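Local coordinates for protein probable starch synthase 4, chloroplastic/amyloplastic (Arabidopsis thaliana, PDB 6GNE) that is a probable starch synthase of plastids, built on the two-domain GT-B glycosyltransferase fold and holding adenosine-5'-diphosphate and glycan in its pockets, at residues H14-M19 with D30-L35; S73-K78 with L188-L193. All blocks are in the same frame, centred on the assembly; numbering follows the deposited sequence.

Contact 1 of 2, residues H14-M19 with D30-L35; sequences HIAAEM and DVVAGL. With ADP (adenosine-5'-diphosphate), chain F.
V32 of helix 27-41 packs against A16 and M19 of the loop after strand 11-15. Its CB bond points at segment 14-19, and both methyls find partners there. CG2, beside the backbone N, meets A16 CB at 3.9 Å; CG1, anti to the backbone N (chi1 169°), lies 4.1 Å from M19 CG. Between these contacts the carbonyl of E18 approaches the branch point, with E18 O 3.6 Å from V32 CB. A β-branched residue suits the place because its two arms serve two neighbours at once. The M19 chain crosses V32 at about a right angle and runs on, extended, over A33. There the methyl A33 CB touches both M19 CG and M19 CE, each at 4.0 Å, the small methyl letting the long M19 chain come close to the helix backbone. One turn beyond V32, L35 reaches back with CD2 to H14 CE1 at 4.2 Å, and these two side chains also cross at about a right angle. Histidine serves two roles here: its ring packs against L35 and meets the rings of H143 and H145, while H14 ND1 is hydrogen-bonded to H145 NE2. E18 turns its carboxylate elsewhere, with OE2 bonded to Y112 and OE1 to the backbone N-H groups of V25 and G26. At the start of the helical segment, D30 OD2 accepts a 2.8 Å hydrogen bond from ADP O3', while D30 OD1 forms a salt bridge with K24. The arrangement is the first half of a β-α-β unit in a Rossmann-like GT-B domain, in which the strand-to-helix connection borders the ADP and glycan pockets.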
ATOM      1  N   HIS A  14     -12.561  10.167   0.608  1.00 36.38           N
ATOM      2  CA  HIS A  14     -11.836   8.992   0.093  1.00 34.98           C
ATOM      3  C   HIS A  14     -12.713   7.780   0.298  1.00 35.41           C
ATOM      4  O   HIS A  14     -13.181   7.528   1.397  1.00 35.06           O
ATOM      5  CB  HIS A  14     -10.503   8.785   0.812  1.00 33.21           C
ATOM      6  CG  HIS A  14      -9.468   9.782   0.450  1.00 33.34           C
ATOM      7  ND1 HIS A  14      -8.436   9.499  -0.409  1.00 32.98           N
ATOM      8  CD2 HIS A  14      -9.315  11.079   0.809  1.00 34.89           C
ATOM      9  CE1 HIS A  14      -7.693  10.582  -0.568  1.00 33.78           C
ATOM     10  NE2 HIS A  14      -8.208  11.557   0.160  1.00 34.35           N
ATOM     11  N   ILE A  15     -12.924   7.024  -0.762  1.00 35.60           N
ATOM     12  CA  ILE A  15     -13.677   5.788  -0.680  1.00 36.51           C
ATOM     13  C   ILE A  15     -12.663   4.701  -1.002  1.00 34.91           C
ATOM     14  O   ILE A  15     -12.032   4.743  -2.051  1.00 34.83           O
ATOM     15  CB  ILE A  15     -14.847   5.776  -1.697  1.00 38.17           C
ATOM     16  CG1 ILE A  15     -15.833   6.905  -1.365  1.00 39.82           C
ATOM     17  CG2 ILE A  15     -15.553   4.428  -1.732  1.00 38.23           C
ATOM     18  CD1 ILE A  15     -16.807   7.227  -2.496  1.00 41.54           C
ATOM     19  N   ALA A  16     -12.504   3.737  -0.102  1.00 33.79           N
ATOM     20  CA  ALA A  16     -11.515   2.682  -0.273  1.00 32.64           C
ATOM     21  C   ALA A  16     -11.893   1.453   0.502  1.00 33.19           C
ATOM     22  O   ALA A  16     -12.736   1.517   1.409  1.00 34.62           O
ATOM     23  CB  ALA A  16     -10.157   3.187   0.192  1.00 31.78           C
ATOM     24  N   ALA A  17     -11.234   0.351   0.178  1.00 33.57           N
ATOM     25  CA  ALA A  17     -11.441  -0.909   0.897  1.00 35.32           C
ATOM     26  C   ALA A  17     -10.562  -1.060   2.124  1.00 34.77           C
ATOM     27  O   ALA A  17     -10.795  -1.966   2.907  1.00 36.42           O
ATOM     28  CB  ALA A  17     -11.233  -2.090  -0.048  1.00 35.83           C
ATOM     29  N   GLU A  18      -9.575  -0.182   2.290  1.00 34.36           N
ATOM     30  CA  GLU A  18      -8.656  -0.213   3.438  1.00 34.78           C
ATOM     31  C   GLU A  18      -8.320   1.163   3.987  1.00 34.97           C
ATOM     32  O   GLU A  18      -8.320   2.167   3.268  1.00 34.63           O
ATOM     33  CB  GLU A  18      -7.303  -0.825   3.041  1.00 33.75           C
ATOM     34  CG  GLU A  18      -7.309  -2.274   2.619  1.00 33.41           C
ATOM     35  CD  GLU A  18      -5.913  -2.699   2.140  1.00 32.47           C
ATOM     36  OE1 GLU A  18      -4.921  -2.585   2.912  1.00 30.93           O
ATOM     37  OE2 GLU A  18      -5.806  -3.146   0.981  1.00 33.17           O
ATOM     38  N   MET A  19      -7.993   1.164   5.272  1.00 36.48           N
ATOM     39  CA  MET A  19      -7.358   2.284   5.932  1.00 37.31           C
ATOM     40  C   MET A  19      -6.593   1.767   7.151  1.00 36.98           C
ATOM     41  O   MET A  19      -7.149   1.093   8.027  1.00 37.44           O
ATOM     42  CB  MET A  19      -8.390   3.300   6.387  1.00 40.48           C
ATOM     43  CG  MET A  19      -7.772   4.615   6.886  1.00 41.69           C
ATOM     44  SD  MET A  19      -8.937   5.614   7.803  1.00 44.35           S
ATOM     45  CE  MET A  19      -7.812   6.753   8.572  1.00 46.09           C
ATOM     46  N   ASP A  30      -2.163   1.883   4.174  1.00 32.41           N
ATOM     47  CA  ASP A  30      -1.212   2.849   4.719  1.00 33.99           C
ATOM     48  C   ASP A  30      -1.354   4.206   4.051  1.00 33.17           C
ATOM     49  O   ASP A  30      -1.335   5.249   4.721  1.00 32.08           O
ATOM     50  CB  ASP A  30       0.243   2.377   4.548  1.00 34.68           C
ATOM     51  CG  ASP A  30       0.662   1.350   5.572  1.00 37.23           C
ATOM     52  OD1 ASP A  30      -0.067   1.060   6.538  1.00 36.93           O
ATOM     53  OD2 ASP A  30       1.788   0.842   5.440  1.00 41.88           O
ATOM     54  N   VAL A  31      -1.482   4.159   2.727  1.00 33.03           N
ATOM     55  CA  VAL A  31      -1.574   5.344   1.904  1.00 33.26           C
ATOM     56  C   VAL A  31      -2.846   6.144   2.166  1.00 33.14           C
ATOM     57  O   VAL A  31      -2.796   7.377   2.269  1.00 33.06           O
ATOM     58  CB  VAL A  31      -1.431   4.979   0.407  1.00 34.25           C
ATOM     59  CG1 VAL A  31      -1.773   6.175  -0.504  1.00 35.34           C
ATOM     60  CG2 VAL A  31       0.008   4.476   0.148  1.00 33.74           C
ATOM     61  N   VAL A  32      -3.970   5.452   2.295  1.00 33.18           N
ATOM     62  CA  VAL A  32      -5.241   6.142   2.500  1.00 34.64           C
ATOM     63  C   VAL A  32      -5.145   6.977   3.767  1.00 35.50           C
ATOM     64  O   VAL A  32      -5.487   8.144   3.732  1.00 38.30           O
ATOM     65  CB  VAL A  32      -6.447   5.178   2.528  1.00 33.87           C
ATOM     66  CG1 VAL A  32      -7.715   5.875   2.995  1.00 34.22           C
ATOM     67  CG2 VAL A  32      -6.648   4.615   1.132  1.00 34.00           C
ATOM     68  N   ALA A  33      -4.646   6.394   4.855  1.00 35.61           N
ATOM     69  CA  ALA A  33      -4.461   7.118   6.126  1.00 36.53           C
ATOM     70  C   ALA A  33      -3.407   8.240   6.020  1.00 36.37           C
ATOM     71  O   ALA A  33      -3.626   9.374   6.457  1.00 36.75           O
ATOM     72  CB  ALA A  33      -4.092   6.148   7.239  1.00 35.97           C
ATOM     73  N   GLY A  34      -2.282   7.918   5.408  1.00 35.36           N
ATOM     74  CA  GLY A  34      -1.172   8.842   5.350  1.00 36.61           C
ATOM     75  C   GLY A  34      -1.442  10.084   4.512  1.00 37.77           C
ATOM     76  O   GLY A  34      -1.177  11.203   4.963  1.00 38.34           O
ATOM     77  N   LEU A  35      -1.965   9.875   3.305  1.00 37.32           N
ATOM     78  CA  LEU A  35      -2.399  10.979   2.455  1.00 37.22           C
ATOM     79  C   LEU A  35      -3.576  11.722   3.070  1.00 38.12           C
ATOM     80  O   LEU A  35      -3.612  12.948   3.016  1.00 39.04           O
ATOM     81  CB  LEU A  35      -2.793  10.486   1.058  1.00 36.56           C
ATOM     82  CG  LEU A  35      -3.307  11.536   0.070  1.00 37.28           C
ATOM     83  CD1 LEU A  35      -2.299  12.668  -0.122  1.00 37.93           C
ATOM     84  CD2 LEU A  35      -3.578  10.842  -1.249  1.00 37.30           C
TER
HETATM   85  PB  ADP F 601       2.299  -4.174  -0.580  1.00 27.46           P
HETATM   86  O1B ADP F 601       1.289  -3.071  -0.694  1.00 28.85           O
HETATM   87  O2B ADP F 601       2.085  -5.169   0.524  1.00 27.40           O
HETATM   88  O3B ADP F 601       2.499  -4.863  -1.910  1.00 28.09           O
HETATM   89  PA  ADP F 601       3.929  -2.039   0.472  1.00 28.50           P
HETATM   90  O1A ADP F 601       5.405  -1.941   0.727  1.00 29.64           O
HETATM   91  O2A ADP F 601       3.349  -0.916  -0.347  1.00 30.69           O
HETATM   92  O3A ADP F 601       3.702  -3.478  -0.213  1.00 27.33           O
HETATM   93  O5' ADP F 601       3.101  -2.104   1.847  1.00 28.95           O
HETATM   94  C5' ADP F 601       3.341  -3.107   2.835  1.00 29.36           C
HETATM   95  C4' ADP F 601       2.865  -2.727   4.249  1.00 28.85           C
HETATM   96  O4' ADP F 601       2.384  -3.895   4.930  1.00 28.56           O
HETATM   97  C3' ADP F 601       3.977  -2.211   5.139  1.00 28.13           C
HETATM   98  O3' ADP F 601       3.409  -1.374   6.133  1.00 27.88           O
HETATM   99  C2' ADP F 601       4.508  -3.455   5.802  1.00 27.70           C
HETATM  100  O2' ADP F 601       5.164  -3.191   7.028  1.00 28.75           O
HETATM  101  C1' ADP F 601       3.238  -4.220   6.027  1.00 28.36           C
HETATM  102  N9  ADP F 601       3.418  -5.688   6.051  1.00 29.82           N
HETATM  103  C8  ADP F 601       3.577  -6.503   5.001  1.00 29.22           C
HETATM  104  N7  ADP F 601       3.660  -7.790   5.409  1.00 29.29           N
HETATM  105  C5  ADP F 601       3.548  -7.811   6.746  1.00 29.69           C
HETATM  106  C6  ADP F 601       3.559  -8.845   7.827  1.00 29.92           C
HETATM  107  N6  ADP F 601       3.724 -10.156   7.517  1.00 28.33           N
HETATM  108  N1  ADP F 601       3.406  -8.413   9.111  1.00 29.74           N
HETATM  109  C2  ADP F 601       3.266  -7.093   9.397  1.00 30.03           C
HETATM  110  N3  ADP F 601       3.257  -6.124   8.467  1.00 29.05           N
HETATM  111  C4  ADP F 601       3.393  -6.417   7.158  1.00 29.65           C

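Contact 2 of 2, residues S73-K78 with L188-L193; sequences SYFDGK and LGSCGL
F75-K78 form a type I' turn between strands 64-75 and 78-89, a β-hairpin, and its start meets the type I turn G189-G192, with the CA atoms of D76 and S190 4.6 Å apart. The backbone bond D76 N to S190 O (3.0 Å) is nearly straight, 164° at the hydrogen. F75 CA also approaches S190 O in a CA-H...O contact, and thus two neighbouring residues of the hairpin share one carbonyl. S190, whose CB bond points at the hairpin, sets its CB over one face of the F75 ring, a CH-π contact 3.9 Å from the centroid and displaced toward the rim near CZ. An aromatic ring offers a broad surface here, and Y123 meets it edge-to-face. At the Y74 ring CE1 lies 3.4 Å from G192 CA, with S190 O close to the same ring atom. Glycine suits that position: its phi of 117° would jam a CB against the preceding carbonyl, and Y74 CD1 would crowd it too. D76 has a carboxylate with two partners, OD2 in a salt bridge with R119 and OD1 accepting from S190 OG at 2.8 Å, on the syn side and 25° out of the carboxylate plane.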
ATOM      1  N   SER A  73     -29.863   1.325  -0.229  1.00 71.25           N
ATOM      2  CA  SER A  73     -28.920   1.281  -1.353  1.00 67.75           C
ATOM      3  C   SER A  73     -29.392   0.287  -2.405  1.00 67.47           C
ATOM      4  O   SER A  73     -29.992  -0.728  -2.064  1.00 68.97           O
ATOM      5  CB  SER A  73     -27.556   0.858  -0.816  1.00 64.58           C
ATOM      6  OG  SER A  73     -26.600   0.741  -1.830  1.00 62.63           O
ATOM      7  N   TYR A  74     -29.081   0.556  -3.663  1.00 65.38           N
ATOM      8  CA  TYR A  74     -29.505  -0.308  -4.762  1.00 66.92           C
ATOM      9  C   TYR A  74     -28.579  -1.485  -5.015  1.00 63.94           C
ATOM     10  O   TYR A  74     -27.387  -1.336  -4.984  1.00 61.13           O
ATOM     11  CB  TYR A  74     -29.618   0.537  -6.042  1.00 68.65           C
ATOM     12  CG  TYR A  74     -29.994  -0.205  -7.319  1.00 70.84           C
ATOM     13  CD1 TYR A  74     -29.016  -0.840  -8.108  1.00 69.70           C
ATOM     14  CD2 TYR A  74     -31.328  -0.233  -7.765  1.00 74.26           C
ATOM     15  CE1 TYR A  74     -29.368  -1.506  -9.289  1.00 71.70           C
ATOM     16  CE2 TYR A  74     -31.681  -0.898  -8.943  1.00 75.60           C
ATOM     17  CZ  TYR A  74     -30.698  -1.517  -9.699  1.00 74.22           C
ATOM     18  OH  TYR A  74     -31.035  -2.176 -10.846  1.00 76.06           O
ATOM     19  N   PHE A  75     -29.152  -2.648  -5.296  1.00 65.21           N
ATOM     20  CA  PHE A  75     -28.401  -3.798  -5.839  1.00 64.37           C
ATOM     21  C   PHE A  75     -29.349  -4.821  -6.477  1.00 67.88           C
ATOM     22  O   PHE A  75     -30.337  -5.177  -5.848  1.00 70.69           O
ATOM     23  CB  PHE A  75     -27.589  -4.474  -4.744  1.00 61.51           C
ATOM     24  CG  PHE A  75     -26.305  -5.068  -5.220  1.00 59.78           C
ATOM     25  CD1 PHE A  75     -25.285  -4.250  -5.728  1.00 57.80           C
ATOM     26  CD2 PHE A  75     -26.080  -6.435  -5.133  1.00 59.85           C
ATOM     27  CE1 PHE A  75     -24.085  -4.796  -6.155  1.00 55.83           C
ATOM     28  CE2 PHE A  75     -24.871  -6.987  -5.562  1.00 58.36           C
ATOM     29  CZ  PHE A  75     -23.878  -6.166  -6.065  1.00 55.88           C
ATOM     30  N   ASP A  76     -29.064  -5.275  -7.709  1.00 69.35           N
ATOM     31  CA  ASP A  76     -29.894  -6.292  -8.419  1.00 72.94           C
ATOM     32  C   ASP A  76     -31.372  -5.895  -8.482  1.00 75.22           C
ATOM     33  O   ASP A  76     -32.244  -6.724  -8.228  1.00 78.01           O
ATOM     34  CB  ASP A  76     -29.754  -7.703  -7.781  1.00 73.93           C
ATOM     35  CG  ASP A  76     -28.329  -8.302  -7.935  1.00 72.62           C
ATOM     36  OD1 ASP A  76     -27.724  -8.205  -9.020  1.00 72.12           O
ATOM     37  OD2 ASP A  76     -27.815  -8.903  -6.971  1.00 71.60           O
ATOM     38  N   GLY A  77     -31.642  -4.617  -8.765  1.00 75.34           N
ATOM     39  CA  GLY A  77     -33.016  -4.089  -8.886  1.00 78.82           C
ATOM     40  C   GLY A  77     -33.840  -3.844  -7.622  1.00 80.18           C
ATOM     41  O   GLY A  77     -34.962  -3.319  -7.702  1.00 82.20           O
ATOM     42  N   LYS A  78     -33.295  -4.228  -6.461  1.00 79.62           N
ATOM     43  CA  LYS A  78     -33.930  -4.049  -5.147  1.00 80.26           C
ATOM     44  C   LYS A  78     -33.136  -3.031  -4.327  1.00 77.57           C
ATOM     45  O   LYS A  78     -31.955  -2.789  -4.603  1.00 75.47           O
ATOM     46  CB  LYS A  78     -33.954  -5.375  -4.393  1.00 81.23           C
ATOM     47  CG  LYS A  78     -34.942  -6.405  -4.939  1.00 85.13           C
ATOM     48  CD  LYS A  78     -34.420  -7.842  -4.869  1.00 85.43           C
ATOM     49  CE  LYS A  78     -35.466  -8.829  -4.322  1.00 88.64           C
ATOM     50  NZ  LYS A  78     -36.853  -8.716  -4.908  1.00 91.92           N
ATOM     51  N   LEU A 188     -21.740  -6.428 -14.053  1.00 74.93           N
ATOM     52  CA  LEU A 188     -21.688  -4.965 -13.925  1.00 71.70           C
ATOM     53  C   LEU A 188     -23.043  -4.333 -13.642  1.00 72.22           C
ATOM     54  O   LEU A 188     -23.101  -3.226 -13.092  1.00 70.11           O
ATOM     55  CB  LEU A 188     -21.080  -4.305 -15.174  1.00 70.76           C
ATOM     56  CG  LEU A 188     -20.551  -2.880 -14.972  1.00 68.25           C
ATOM     57  CD1 LEU A 188     -19.463  -2.797 -13.890  1.00 64.94           C
ATOM     58  CD2 LEU A 188     -20.081  -2.293 -16.283  1.00 68.65           C
ATOM     59  N   GLY A 189     -24.119  -5.023 -14.038  1.00 74.70           N
ATOM     60  CA  GLY A 189     -25.476  -4.510 -13.883  1.00 75.61           C
ATOM     61  C   GLY A 189     -25.983  -4.532 -12.445  1.00 74.14           C
ATOM     62  O   GLY A 189     -26.931  -3.813 -12.125  1.00 75.81           O
ATOM     63  N   SER A 190     -25.371  -5.357 -11.589  1.00 70.77           N
ATOM     64  CA  SER A 190     -25.784  -5.452 -10.195  1.00 70.03           C
ATOM     65  C   SER A 190     -25.802  -4.094  -9.481  1.00 68.42           C
ATOM     66  O   SER A 190     -26.801  -3.733  -8.860  1.00 70.34           O
ATOM     67  CB  SER A 190     -24.912  -6.457  -9.425  1.00 67.79           C
ATOM     68  OG  SER A 190     -25.095  -7.782  -9.879  1.00 68.91           O
ATOM     69  N   CYS A 191     -24.726  -3.330  -9.601  1.00 66.38           N
ATOM     70  CA  CYS A 191     -24.606  -2.049  -8.872  1.00 65.54           C
ATOM     71  C   CYS A 191     -25.426  -0.918  -9.486  1.00 66.36           C
ATOM     72  O   CYS A 191     -25.510   0.156  -8.891  1.00 64.90           O
ATOM     73  CB  CYS A 191     -23.145  -1.610  -8.739  1.00 63.23           C
ATOM     74  SG  CYS A 191     -22.317  -1.305 -10.319  1.00 64.09           S
ATOM     75  N   GLY A 192     -26.022  -1.151 -10.662  1.00 68.36           N
ATOM     76  CA  GLY A 192     -26.933  -0.187 -11.303  1.00 69.36           C
ATOM     77  C   GLY A 192     -26.460   0.337 -12.647  1.00 68.95           C
ATOM     78  O   GLY A 192     -27.204   1.072 -13.321  1.00 69.79           O
ATOM     79  N   LEU A 193     -25.230  -0.011 -13.028  1.00 67.12           N
ATOM     80  CA  LEU A 193     -24.624   0.474 -14.259  1.00 67.28           C
ATOM     81  C   LEU A 193     -25.233  -0.185 -15.483  1.00 69.94           C
ATOM     82  O   LEU A 193     -25.559  -1.365 -15.463  1.00 70.49           O
ATOM     83  CB  LEU A 193     -23.121   0.239 -14.237  1.00 64.56           C
ATOM     84  CG  LEU A 193     -22.330   1.108 -13.259  1.00 62.21           C
ATOM     85  CD1 LEU A 193     -20.889   0.607 -13.183  1.00 59.56           C
ATOM     86  CD2 LEU A 193     -22.391   2.593 -13.631  1.00 62.67           C
TER

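From the N terminus, the chain runs through strand 11-15 and its following loop into helix 27-41, where contact 1 closes a short loop with ten residues between its segments. It continues through strand 45-51 to the hairpin of strands 64-75 and 78-89, where contact 2 begins; that contact closes only after 109 intervening residues. The two loops are therefore in series, neither enclosing nor crossing the other. The centres of the two contacts lie about 25 Å apart and the contacts do not touch, yet both reach the same mixed sheet. Contact 1 joins a central parallel strand's exit to the helix near the ADP pocket, whereas contact 2 joins an outlying hairpin to the loop between strand 183-184 and helix 195-198.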